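Translation initiation factor eIF2b-like protein (Chaetomium thermophilum, PDB 4ZEM) serves as the beta subunit of eIF2B, the multisubunit complex thought to act as guanine nucleotide exchange factor for eIF2 in translation initiation. Local coordinates at residues I187-G192 with K267-A272; Y194-Q199 with T218-S223; Y261-N266 with H295-P300; K299-L304 with L356-L361. All blocks are in the same frame, centred on the assembly; numbering follows the deposited sequence.

Interaction 1: I187-G192 with K267-A272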
# COMPACT_ATOMS: atom_id res chain seq x y z
N ILE A 187 -11.03 -17.78 -7.50
CA ILE A 187 -12.23 -17.61 -6.69
C ILE A 187 -13.12 -16.47 -7.20
O ILE A 187 -14.34 -16.58 -7.20
CB ILE A 187 -11.86 -17.37 -5.20
CG1 ILE A 187 -11.24 -18.64 -4.62
CG2 ILE A 187 -13.09 -16.99 -4.39
CD1 ILE A 187 -10.76 -18.48 -3.20
N GLN A 188 -12.49 -15.37 -7.60
CA GLN A 188 -13.23 -14.20 -8.09
C GLN A 188 -13.73 -14.31 -9.53
O GLN A 188 -14.84 -13.85 -9.82
CB GLN A 188 -12.38 -12.94 -7.94
CG GLN A 188 -12.45 -12.35 -6.55
CD GLN A 188 -13.86 -12.00 -6.16
OE1 GLN A 188 -14.55 -11.28 -6.88
NE2 GLN A 188 -14.31 -12.50 -5.01
N ILE A 189 -12.93 -14.89 -10.42
CA ILE A 189 -13.31 -15.03 -11.82
C ILE A 189 -13.69 -16.45 -12.22
O ILE A 189 -12.97 -17.41 -11.94
CB ILE A 189 -12.20 -14.56 -12.77
CG1 ILE A 189 -12.05 -13.05 -12.66
CG2 ILE A 189 -12.54 -14.88 -14.22
CD1 ILE A 189 -10.79 -12.66 -12.05
N HIS A 190 -14.83 -16.57 -12.89
CA HIS A 190 -15.36 -17.86 -13.31
C HIS A 190 -15.28 -18.01 -14.83
O HIS A 190 -15.16 -17.02 -15.54
CB HIS A 190 -16.80 -18.02 -12.80
CG HIS A 190 -16.94 -17.69 -11.35
ND1 HIS A 190 -17.63 -16.58 -10.90
CD2 HIS A 190 -16.45 -18.29 -10.24
CE1 HIS A 190 -17.58 -16.52 -9.58
NE2 HIS A 190 -16.86 -17.55 -9.16
N PRO A 191 -15.33 -19.26 -15.32
CA PRO A 191 -15.28 -19.48 -16.77
C PRO A 191 -16.35 -18.70 -17.53
O PRO A 191 -17.51 -18.68 -17.11
CB PRO A 191 -15.51 -20.99 -16.89
CG PRO A 191 -14.93 -21.54 -15.62
CD PRO A 191 -15.33 -20.53 -14.57
N GLY A 192 -15.95 -18.06 -18.62
CA GLY A 192 -16.86 -17.29 -19.45
C GLY A 192 -17.19 -15.91 -18.92
O GLY A 192 -18.01 -15.19 -19.51
N LYS A 267 -18.66 -8.49 -13.96
CA LYS A 267 -18.11 -7.81 -12.80
C LYS A 267 -17.15 -6.70 -13.22
O LYS A 267 -16.61 -6.72 -14.32
CB LYS A 267 -17.39 -8.79 -11.87
CG LYS A 267 -16.32 -9.63 -12.56
CD LYS A 267 -16.10 -10.93 -11.80
CE LYS A 267 -17.39 -11.72 -11.68
NZ LYS A 267 -17.18 -13.02 -11.00
N VAL A 268 -16.97 -5.75 -12.32
CA VAL A 268 -16.07 -4.62 -12.52
C VAL A 268 -14.96 -4.66 -11.48
O VAL A 268 -15.23 -4.81 -10.28
CB VAL A 268 -16.80 -3.27 -12.42
CG1 VAL A 268 -15.82 -2.13 -12.62
CG2 VAL A 268 -17.94 -3.19 -13.44
N ILE A 269 -13.72 -4.49 -11.93
CA ILE A 269 -12.56 -4.56 -11.06
C ILE A 269 -11.76 -3.25 -11.11
O ILE A 269 -11.49 -2.74 -12.19
CB ILE A 269 -11.66 -5.75 -11.43
CG1 ILE A 269 -12.41 -7.06 -11.20
CG2 ILE A 269 -10.39 -5.76 -10.60
CD1 ILE A 269 -11.60 -8.30 -11.50
N PHE A 270 -11.39 -2.74 -9.94
CA PHE A 270 -10.57 -1.53 -9.84
C PHE A 270 -9.34 -1.75 -8.98
O PHE A 270 -9.36 -2.52 -8.01
CB PHE A 270 -11.32 -0.36 -9.18
CG PHE A 270 -12.55 0.09 -9.90
CD1 PHE A 270 -13.80 -0.27 -9.44
CD2 PHE A 270 -12.45 0.95 -10.98
CE1 PHE A 270 -14.94 0.17 -10.08
CE2 PHE A 270 -13.59 1.40 -11.62
CZ PHE A 270 -14.84 1.00 -11.17
N GLY A 271 -8.27 -1.04 -9.30
CA GLY A 271 -7.15 -0.97 -8.39
C GLY A 271 -7.45 0.21 -7.47
O GLY A 271 -7.86 1.28 -7.94
N ALA A 272 -7.24 0.04 -6.18
CA ALA A 272 -7.43 1.15 -5.26
C ALA A 272 -6.07 1.74 -4.93
O ALA A 272 -5.13 1.00 -4.63
CB ALA A 272 -8.14 0.69 -4.00

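Interaction 2: Y194-Q199 with T218-S223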
# COMPACT_ATOMS: atom_id res chain seq x y z
N TYR A 194 -17.28 -12.02 -18.16
CA TYR A 194 -16.96 -10.78 -18.84
C TYR A 194 -16.54 -9.79 -17.76
O TYR A 194 -17.38 -9.31 -16.99
CB TYR A 194 -18.16 -10.29 -19.63
CG TYR A 194 -18.10 -10.67 -21.09
CD1 TYR A 194 -18.17 -9.71 -22.09
CD2 TYR A 194 -18.03 -12.01 -21.46
CE1 TYR A 194 -18.14 -10.07 -23.43
CE2 TYR A 194 -17.98 -12.38 -22.80
CZ TYR A 194 -18.04 -11.41 -23.77
OH TYR A 194 -18.01 -11.80 -25.09
N VAL A 195 -15.25 -9.49 -17.72
CA VAL A 195 -14.69 -8.69 -16.64
C VAL A 195 -14.29 -7.32 -17.13
O VAL A 195 -13.41 -7.18 -18.00
CB VAL A 195 -13.46 -9.38 -16.01
CG1 VAL A 195 -12.82 -8.51 -14.94
CG2 VAL A 195 -13.84 -10.74 -15.44
N LEU A 196 -14.89 -6.29 -16.55
CA LEU A 196 -14.60 -4.93 -16.94
C LEU A 196 -13.49 -4.39 -16.03
O LEU A 196 -13.67 -4.29 -14.82
CB LEU A 196 -15.88 -4.08 -16.88
CG LEU A 196 -15.92 -2.58 -17.25
CD1 LEU A 196 -15.37 -1.68 -16.16
CD2 LEU A 196 -15.26 -2.30 -18.59
N ALA A 197 -12.34 -4.09 -16.62
CA ALA A 197 -11.22 -3.55 -15.87
C ALA A 197 -11.04 -2.09 -16.21
O ALA A 197 -10.67 -1.75 -17.33
CB ALA A 197 -9.94 -4.32 -16.17
N TYR A 198 -11.28 -1.22 -15.23
CA TYR A 198 -11.23 0.21 -15.51
C TYR A 198 -9.83 0.71 -15.18
O TYR A 198 -9.39 0.61 -14.04
CB TYR A 198 -12.29 0.96 -14.71
CG TYR A 198 -12.24 2.46 -14.92
CD1 TYR A 198 -13.02 3.05 -15.91
CD2 TYR A 198 -11.41 3.27 -14.16
CE1 TYR A 198 -12.98 4.40 -16.14
CE2 TYR A 198 -11.37 4.64 -14.38
CZ TYR A 198 -12.16 5.20 -15.38
OH TYR A 198 -12.14 6.56 -15.62
N GLN A 199 -9.14 1.23 -16.20
CA GLN A 199 -7.76 1.70 -16.09
C GLN A 199 -6.87 0.81 -15.21
O GLN A 199 -6.38 1.27 -14.18
CB GLN A 199 -7.72 3.13 -15.54
CG GLN A 199 -8.44 4.14 -16.40
CD GLN A 199 -7.84 5.53 -16.25
OE1 GLN A 199 -6.76 5.69 -15.68
NE2 GLN A 199 -8.53 6.53 -16.78
N THR A 218 -13.14 -13.23 -20.63
CA THR A 218 -12.96 -12.03 -21.44
C THR A 218 -12.71 -10.80 -20.58
O THR A 218 -13.40 -10.56 -19.59
CB THR A 218 -14.20 -11.79 -22.34
OG1 THR A 218 -14.40 -12.93 -23.19
CG2 THR A 218 -14.03 -10.55 -23.20
N VAL A 219 -11.72 -10.00 -20.97
CA VAL A 219 -11.42 -8.77 -20.25
C VAL A 219 -11.76 -7.55 -21.10
O VAL A 219 -11.32 -7.43 -22.24
CB VAL A 219 -9.94 -8.72 -19.83
CG1 VAL A 219 -9.59 -7.38 -19.21
CG2 VAL A 219 -9.65 -9.83 -18.86
N ILE A 220 -12.55 -6.64 -20.52
CA ILE A 220 -12.91 -5.41 -21.20
C ILE A 220 -12.13 -4.26 -20.57
O ILE A 220 -12.20 -4.03 -19.35
CB ILE A 220 -14.42 -5.13 -21.12
CG1 ILE A 220 -15.23 -6.28 -21.73
CG2 ILE A 220 -14.76 -3.81 -21.81
CD1 ILE A 220 -15.64 -7.35 -20.73
N LEU A 221 -11.34 -3.57 -21.38
CA LEU A 221 -10.53 -2.47 -20.89
C LEU A 221 -11.20 -1.14 -21.24
O LEU A 221 -11.40 -0.82 -22.41
CB LEU A 221 -9.12 -2.54 -21.48
CG LEU A 221 -8.34 -3.81 -21.14
CD1 LEU A 221 -7.11 -3.91 -22.01
CD2 LEU A 221 -7.94 -3.82 -19.69
N ALA A 222 -11.58 -0.39 -20.21
CA ALA A 222 -12.26 0.88 -20.41
C ALA A 222 -11.54 2.01 -19.69
O ALA A 222 -11.09 1.85 -18.56
CB ALA A 222 -13.70 0.79 -19.95
N SER A 223 -11.42 3.15 -20.36
CA SER A 223 -10.91 4.34 -19.70
C SER A 223 -11.74 5.53 -20.17
O SER A 223 -11.99 5.67 -21.36
CB SER A 223 -9.43 4.56 -20.02
OG SER A 223 -8.99 5.81 -19.52
O HOH W 1 -15.60 -13.55 -25.62

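Interaction 3: Y261-N266 with H295-P300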
# COMPACT_ATOMS: atom_id res chain seq x y z
N TYR A 261 -22.44 -0.30 -22.27
CA TYR A 261 -21.91 -1.65 -22.31
C TYR A 261 -21.82 -2.37 -20.96
O TYR A 261 -21.75 -3.60 -20.93
CB TYR A 261 -20.51 -1.62 -22.94
CG TYR A 261 -19.89 -2.98 -23.18
CD1 TYR A 261 -20.15 -3.67 -24.36
CD2 TYR A 261 -19.08 -3.58 -22.22
CE1 TYR A 261 -19.60 -4.91 -24.59
CE2 TYR A 261 -18.54 -4.83 -22.44
CZ TYR A 261 -18.80 -5.49 -23.63
OH TYR A 261 -18.27 -6.73 -23.87
N ILE A 262 -21.91 -1.63 -19.86
CA ILE A 262 -21.83 -2.25 -18.53
C ILE A 262 -22.85 -3.38 -18.25
O ILE A 262 -22.49 -4.37 -17.62
CB ILE A 262 -21.93 -1.17 -17.41
CG1 ILE A 262 -20.68 -0.29 -17.47
CG2 ILE A 262 -22.04 -1.81 -16.04
CD1 ILE A 262 -20.11 0.12 -16.13
N PRO A 263 -24.10 -3.25 -18.73
CA PRO A 263 -25.03 -4.37 -18.50
C PRO A 263 -24.55 -5.72 -19.01
O PRO A 263 -24.89 -6.75 -18.42
CB PRO A 263 -26.26 -3.92 -19.27
CG PRO A 263 -26.20 -2.45 -19.12
CD PRO A 263 -24.80 -2.09 -19.30
N ARG A 264 -23.79 -5.73 -20.11
CA ARG A 264 -23.17 -6.95 -20.61
C ARG A 264 -22.23 -7.63 -19.59
O ARG A 264 -22.26 -8.86 -19.45
CB ARG A 264 -22.42 -6.67 -21.92
CG ARG A 264 -21.70 -7.89 -22.49
CD ARG A 264 -22.69 -9.05 -22.73
NE ARG A 264 -22.11 -10.19 -23.44
CZ ARG A 264 -21.68 -11.31 -22.86
NH1 ARG A 264 -21.18 -12.29 -23.59
NH2 ARG A 264 -21.74 -11.44 -21.54
N VAL A 265 -21.36 -6.85 -18.94
CA VAL A 265 -20.26 -7.42 -18.13
C VAL A 265 -20.76 -8.15 -16.88
O VAL A 265 -21.86 -7.92 -16.40
CB VAL A 265 -19.25 -6.33 -17.69
CG1 VAL A 265 -18.99 -5.35 -18.83
CG2 VAL A 265 -19.72 -5.60 -16.44
N ASN A 266 -19.96 -9.11 -16.41
CA ASN A 266 -20.27 -9.85 -15.18
C ASN A 266 -19.83 -9.13 -13.91
O ASN A 266 -20.51 -9.18 -12.89
CB ASN A 266 -19.64 -11.23 -15.25
CG ASN A 266 -20.30 -12.11 -16.28
OD1 ASN A 266 -19.71 -12.42 -17.32
ND2 ASN A 266 -21.54 -12.52 -16.02
N HIS A 295 -23.20 -0.66 -10.16
CA HIS A 295 -24.11 -0.79 -9.04
C HIS A 295 -25.56 -0.72 -9.50
O HIS A 295 -26.42 -1.44 -9.00
CB HIS A 295 -23.83 0.31 -8.01
CG HIS A 295 -24.65 0.19 -6.76
ND1 HIS A 295 -25.80 0.91 -6.56
CD2 HIS A 295 -24.46 -0.55 -5.64
CE1 HIS A 295 -26.30 0.61 -5.37
NE2 HIS A 295 -25.51 -0.27 -4.80
N GLU A 296 -25.81 0.15 -10.47
CA GLU A 296 -27.13 0.31 -11.06
C GLU A 296 -27.63 -0.96 -11.76
O GLU A 296 -28.83 -1.24 -11.80
CB GLU A 296 -27.11 1.48 -12.04
CG GLU A 296 -27.84 2.71 -11.53
CD GLU A 296 -27.37 3.98 -12.20
OE1 GLU A 296 -26.80 3.89 -13.32
OE2 GLU A 296 -27.56 5.07 -11.62
N TYR A 297 -26.71 -1.72 -12.34
CA TYR A 297 -27.08 -2.94 -13.05
C TYR A 297 -26.71 -4.21 -12.30
O TYR A 297 -26.56 -5.28 -12.91
CB TYR A 297 -26.46 -2.95 -14.45
CG TYR A 297 -27.15 -1.98 -15.39
CD1 TYR A 297 -26.65 -0.70 -15.59
CD2 TYR A 297 -28.31 -2.35 -16.06
CE1 TYR A 297 -27.28 0.19 -16.44
CE2 TYR A 297 -28.95 -1.47 -16.91
CZ TYR A 297 -28.43 -0.20 -17.10
OH TYR A 297 -29.07 0.68 -17.95
N LEU A 298 -26.52 -4.09 -10.98
CA LEU A 298 -26.27 -5.23 -10.10
C LEU A 298 -24.96 -5.94 -10.43
O LEU A 298 -24.82 -7.14 -10.22
CB LEU A 298 -27.43 -6.25 -10.17
CG LEU A 298 -28.75 -5.93 -9.47
CD1 LEU A 298 -29.68 -7.14 -9.55
CD2 LEU A 298 -28.54 -5.52 -8.02
N LYS A 299 -24.00 -5.18 -10.96
CA LYS A 299 -22.70 -5.76 -11.26
C LYS A 299 -21.79 -5.57 -10.05
O LYS A 299 -21.58 -4.44 -9.60
CB LYS A 299 -22.08 -5.10 -12.50
CG LYS A 299 -22.98 -5.08 -13.72
CD LYS A 299 -23.48 -6.48 -14.05
CE LYS A 299 -24.33 -6.47 -15.31
NZ LYS A 299 -24.83 -7.84 -15.61
N PRO A 300 -21.23 -6.67 -9.54
CA PRO A 300 -20.33 -6.61 -8.38
C PRO A 300 -19.11 -5.74 -8.65
O PRO A 300 -18.44 -5.88 -9.68
CB PRO A 300 -19.93 -8.07 -8.17
CG PRO A 300 -21.07 -8.84 -8.74
CD PRO A 300 -21.48 -8.06 -9.96

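Interaction 4: K299-L304 with L356-L361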
# COMPACT_ATOMS: atom_id res chain seq x y z
N LYS A 299 -24.00 -5.18 -10.96
CA LYS A 299 -22.70 -5.76 -11.26
C LYS A 299 -21.79 -5.57 -10.05
O LYS A 299 -21.58 -4.44 -9.60
CB LYS A 299 -22.08 -5.10 -12.50
CG LYS A 299 -22.98 -5.08 -13.72
CD LYS A 299 -23.48 -6.48 -14.05
CE LYS A 299 -24.33 -6.47 -15.31
NZ LYS A 299 -24.83 -7.84 -15.61
N PRO A 300 -21.23 -6.67 -9.54
CA PRO A 300 -20.33 -6.61 -8.38
C PRO A 300 -19.11 -5.74 -8.65
O PRO A 300 -18.44 -5.88 -9.68
CB PRO A 300 -19.93 -8.07 -8.17
CG PRO A 300 -21.07 -8.84 -8.74
CD PRO A 300 -21.48 -8.06 -9.96
N VAL A 301 -18.80 -4.88 -7.69
CA VAL A 301 -17.65 -4.00 -7.81
C VAL A 301 -16.57 -4.52 -6.88
O VAL A 301 -16.78 -4.63 -5.67
CB VAL A 301 -17.99 -2.54 -7.44
CG1 VAL A 301 -16.75 -1.69 -7.45
CG2 VAL A 301 -19.02 -1.98 -8.41
N ILE A 302 -15.43 -4.88 -7.46
CA ILE A 302 -14.33 -5.46 -6.70
C ILE A 302 -13.14 -4.52 -6.70
O ILE A 302 -12.67 -4.08 -7.76
CB ILE A 302 -13.87 -6.85 -7.26
CG1 ILE A 302 -15.01 -7.87 -7.28
CG2 ILE A 302 -12.74 -7.42 -6.43
CD1 ILE A 302 -15.77 -7.92 -8.59
N ALA A 303 -12.65 -4.21 -5.50
CA ALA A 303 -11.49 -3.35 -5.37
C ALA A 303 -10.29 -4.18 -4.95
O ALA A 303 -10.32 -4.88 -3.93
CB ALA A 303 -11.75 -2.25 -4.36
N LEU A 304 -9.23 -4.10 -5.74
CA LEU A 304 -7.98 -4.79 -5.42
C LEU A 304 -7.14 -3.85 -4.58
O LEU A 304 -6.81 -2.75 -5.02
CB LEU A 304 -7.22 -5.19 -6.69
CG LEU A 304 -7.46 -6.57 -7.29
CD1 LEU A 304 -8.93 -6.91 -7.36
CD2 LEU A 304 -6.82 -6.64 -8.66
N LEU A 356 -20.99 1.92 -3.04
CA LEU A 356 -20.67 1.50 -4.40
C LEU A 356 -19.70 0.31 -4.48
O LEU A 356 -19.47 -0.23 -5.56
CB LEU A 356 -20.10 2.66 -5.21
CG LEU A 356 -21.10 3.80 -5.45
CD1 LEU A 356 -20.49 4.93 -6.29
CD2 LEU A 356 -22.37 3.26 -6.09
N VAL A 357 -19.08 -0.05 -3.36
CA VAL A 357 -18.10 -1.15 -3.36
C VAL A 357 -18.64 -2.44 -2.75
O VAL A 357 -19.20 -2.44 -1.66
CB VAL A 357 -16.83 -0.75 -2.58
CG1 VAL A 357 -15.80 -1.88 -2.65
CG2 VAL A 357 -16.26 0.54 -3.13
N ASP A 358 -18.44 -3.56 -3.44
CA ASP A 358 -18.95 -4.85 -2.96
C ASP A 358 -17.88 -5.68 -2.25
O ASP A 358 -18.11 -6.19 -1.16
CB ASP A 358 -19.54 -5.65 -4.11
CG ASP A 358 -20.78 -5.00 -4.68
OD1 ASP A 358 -21.82 -5.02 -4.00
OD2 ASP A 358 -20.71 -4.46 -5.81
N VAL A 359 -16.72 -5.81 -2.88
CA VAL A 359 -15.66 -6.63 -2.31
C VAL A 359 -14.34 -5.86 -2.23
O VAL A 359 -13.98 -5.14 -3.17
CB VAL A 359 -15.42 -7.91 -3.15
CG1 VAL A 359 -14.27 -8.72 -2.57
CG2 VAL A 359 -16.68 -8.74 -3.22
N TYR A 360 -13.65 -5.99 -1.10
CA TYR A 360 -12.29 -5.49 -0.97
C TYR A 360 -11.40 -6.71 -1.06
O TYR A 360 -11.38 -7.54 -0.14
CB TYR A 360 -12.07 -4.76 0.35
CG TYR A 360 -13.06 -3.65 0.58
CD1 TYR A 360 -14.30 -3.91 1.15
CD2 TYR A 360 -12.76 -2.34 0.21
CE1 TYR A 360 -15.22 -2.90 1.35
CE2 TYR A 360 -13.67 -1.33 0.40
CZ TYR A 360 -14.90 -1.61 0.98
OH TYR A 360 -15.81 -0.61 1.18
N LEU A 361 -10.69 -6.85 -2.16
CA LEU A 361 -9.87 -8.04 -2.34
C LEU A 361 -8.44 -7.73 -1.93
O LEU A 361 -7.74 -6.95 -2.58
CB LEU A 361 -9.96 -8.53 -3.79
CG LEU A 361 -9.21 -9.83 -4.11
CD1 LEU A 361 -9.51 -10.87 -3.08
CD2 LEU A 361 -9.63 -10.33 -5.47

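Interaction 1: I187-G192 with K267-A272
K267 reaches from the start of its strand to the closing turn of the short helix 185-188, where its ammonium group meets the backbone carbonyl of Q188. The hydrogen bond is short, 2.7 Å from K267 NZ to Q188 O, and nearly linear at the acceptor, with a C=O...N angle of 168°. The lysine gets there by a bent route: CG lies between the backbone N and the carbonyl carbon (chi1 54°), and the chain bends at chi3 (57°), which sets CE. A carbonyl at the C-terminal end of a helix would be a good electrostatic partner for a positive charge.

That charge has a further partner in D193, which forms a salt bridge with K267 NZ and also accepts the backbone N-H of H190. The imidazole of H190 crosses the lysine side chain at about a right angle; H190 ND1 lies 3.6 Å from K267 NZ, the amine standing obliquely to the ring. One ring face has Q188 O 3.8 Å above its plane, displaced toward the rim.

The apolar part is slight: I189 CD1 and I269 CD1 approach to 4.5 Å, and both side chains also pack on F207 of helix 202-214. A helix end and the loop after it, resting beside a central parallel strand, is an arrangement in keeping with a Rossmann-like alpha/beta domain.

Interaction 2: Y194-Q199 with T218-S223
The Y194 ring is sandwiched. T218 CB lies over one face, 4.0 Å from the centroid and 15° off the normal, in a CH-pi contact, while R264 makes a cation-pi contact on the opposite face. I220 CD1 approaches obliquely, 3.7 Å from Y194 CD1. The Y198 ring carries CG of its own neighbour Q199 over one face; A222 O stands obliquely to it, and the Y198 hydroxyl is hydrogen-bonded to S285 O.

These side chains decorate a beta-alpha-beta unit, in which helix 202-214 links two adjacent parallel strands running at 28° to each other. Their backbone ladder alternates as parallel pairing requires: V195 gives its N-H to T218 O and returns its carbonyl to I220 N, A197 then donates to I220 O, its own carbonyl takes a weak bond from A222 N, and Q199 N closes the series on A222 O.

Y194, L196, I220 and A222 share a face. There L196 CD2 lies 3.6 Å from I220 CG2 and 3.7 Å from A222 CB. At the strands' beginning, one water joins Y194 OH, at 3.0 Å, to T218 OG1, at 2.8 Å.

Interaction 3: Y261-N266 with H295-P300
The Schellman motif that ends helix 287-296 delivers Y297 and K299 against the turn 262-265, so that two connections leading into neighbouring parallel strands of the Rossmann-like sheet, 267-271 and 301-304, are fastened together just before those strands begin. L298, with positive phi, is the C-prime residue of the motif. The residues on its two sides point toward 261-266, and they make quite different contacts.

Y297 offers a ring face. P263 CG stands over its centre, 3.5 Å from the centroid and 7° off the normal, a CH-pi contact in which a single proline carbon is almost equally distant from all six ring atoms.

K299 instead threads its chain along the turn. A bend at chi2 (-54°) sets CD, after which the chain runs extended to the ammonium. On the way K299 CG passes I262 CG2 at 4.1 Å, the two side chains sliding past each other in opposite directions. K299 NZ then donates to P263 O at 3.0 Å, arriving 32° out of the carbonyl plane, and makes a weak second bond of 3.1 Å to V265 O. One positive charge thus gathers two carbonyls of a turn whose own backbone bonds, R264 N to Y261 O and V265 N to I262 O, are weak.

The CB of N266 points away from 295-300, and its OD1 accepts the backbone N-H of Y194. Its backbone carbonyl faces the ring of P300, with N266 O 3.3 Å from P300 CD.

Interaction 4: K299-L304 with L356-L361
D358 and V301 are joined by two hydrogen bonds, one through the carboxylate of D358 and one through its backbone N-H. The carboxylate of D358 takes the N-H of V301, with V301 N 2.7 Å from D358 OD2, an N-H...O angle of 161° and the anti lone pair of the oxygen in use. CG of the aspartate lies beside its own backbone N, anti to the carbonyl carbon (chi1 -66°), and the two side chains cross at about a right angle. Such a peptide donor would tend to stabilise the ionised acid.

V301 O in turn accepts twice. V359 N reaches it at 3.0 Å in the carbonyl plane, and D358 N, also at 3.0 Å, from a direction tilted 15° out of that plane. Two successive N-H groups on one carbonyl, with D358 at helical backbone angles, recall a classic beta bulge at the point where the second strand begins.

Beyond this irregularity the pairing is regular. A303 N donates to V359 O at 2.8 Å, and A303 O receives L361 N at 2.7 Å. Strands 301-304 and 359-362 are thereby neighbours in the parallel part of the Rossmann-like sheet, and the alternate N-H groups, of I302 and L304, are satisfied on the other edge by V268 and F270.

I302, L304, V359 and L361 project to one face, where L304 CD1 lies 4.0 Å from L361 CD2 and both leucines touch F207 of helix 202-214. A303 and Y360 project to the other, toward L281. CG1 of V357 sits over the Y360 ring, offset toward its rim, and the Y360 hydroxyl bonds to G279 O.

In the fold
Strand 267-271 ties the set together, lying between 194-198 and 301-304 in one sheet. Interactions 1 and 2 have centres 9 Å apart and are stitched by backbone pairing, K267 O to L196 N at 2.8 Å and I269 N to L196 O at 2.9 Å. Interaction 4 is equally near interaction 1 on the other flank, through V268 O and I302 N at 2.8 Å. Interactions 2 and 4 do not touch, their nearest atoms being about 7 Å apart. Interaction 3 lies at the beginnings of strands 267-271 and 301-304: it meets interaction 2 where N266 OD1 lies 2.6 Å from Y194 N, and it shares K299 and P300 with interaction 4.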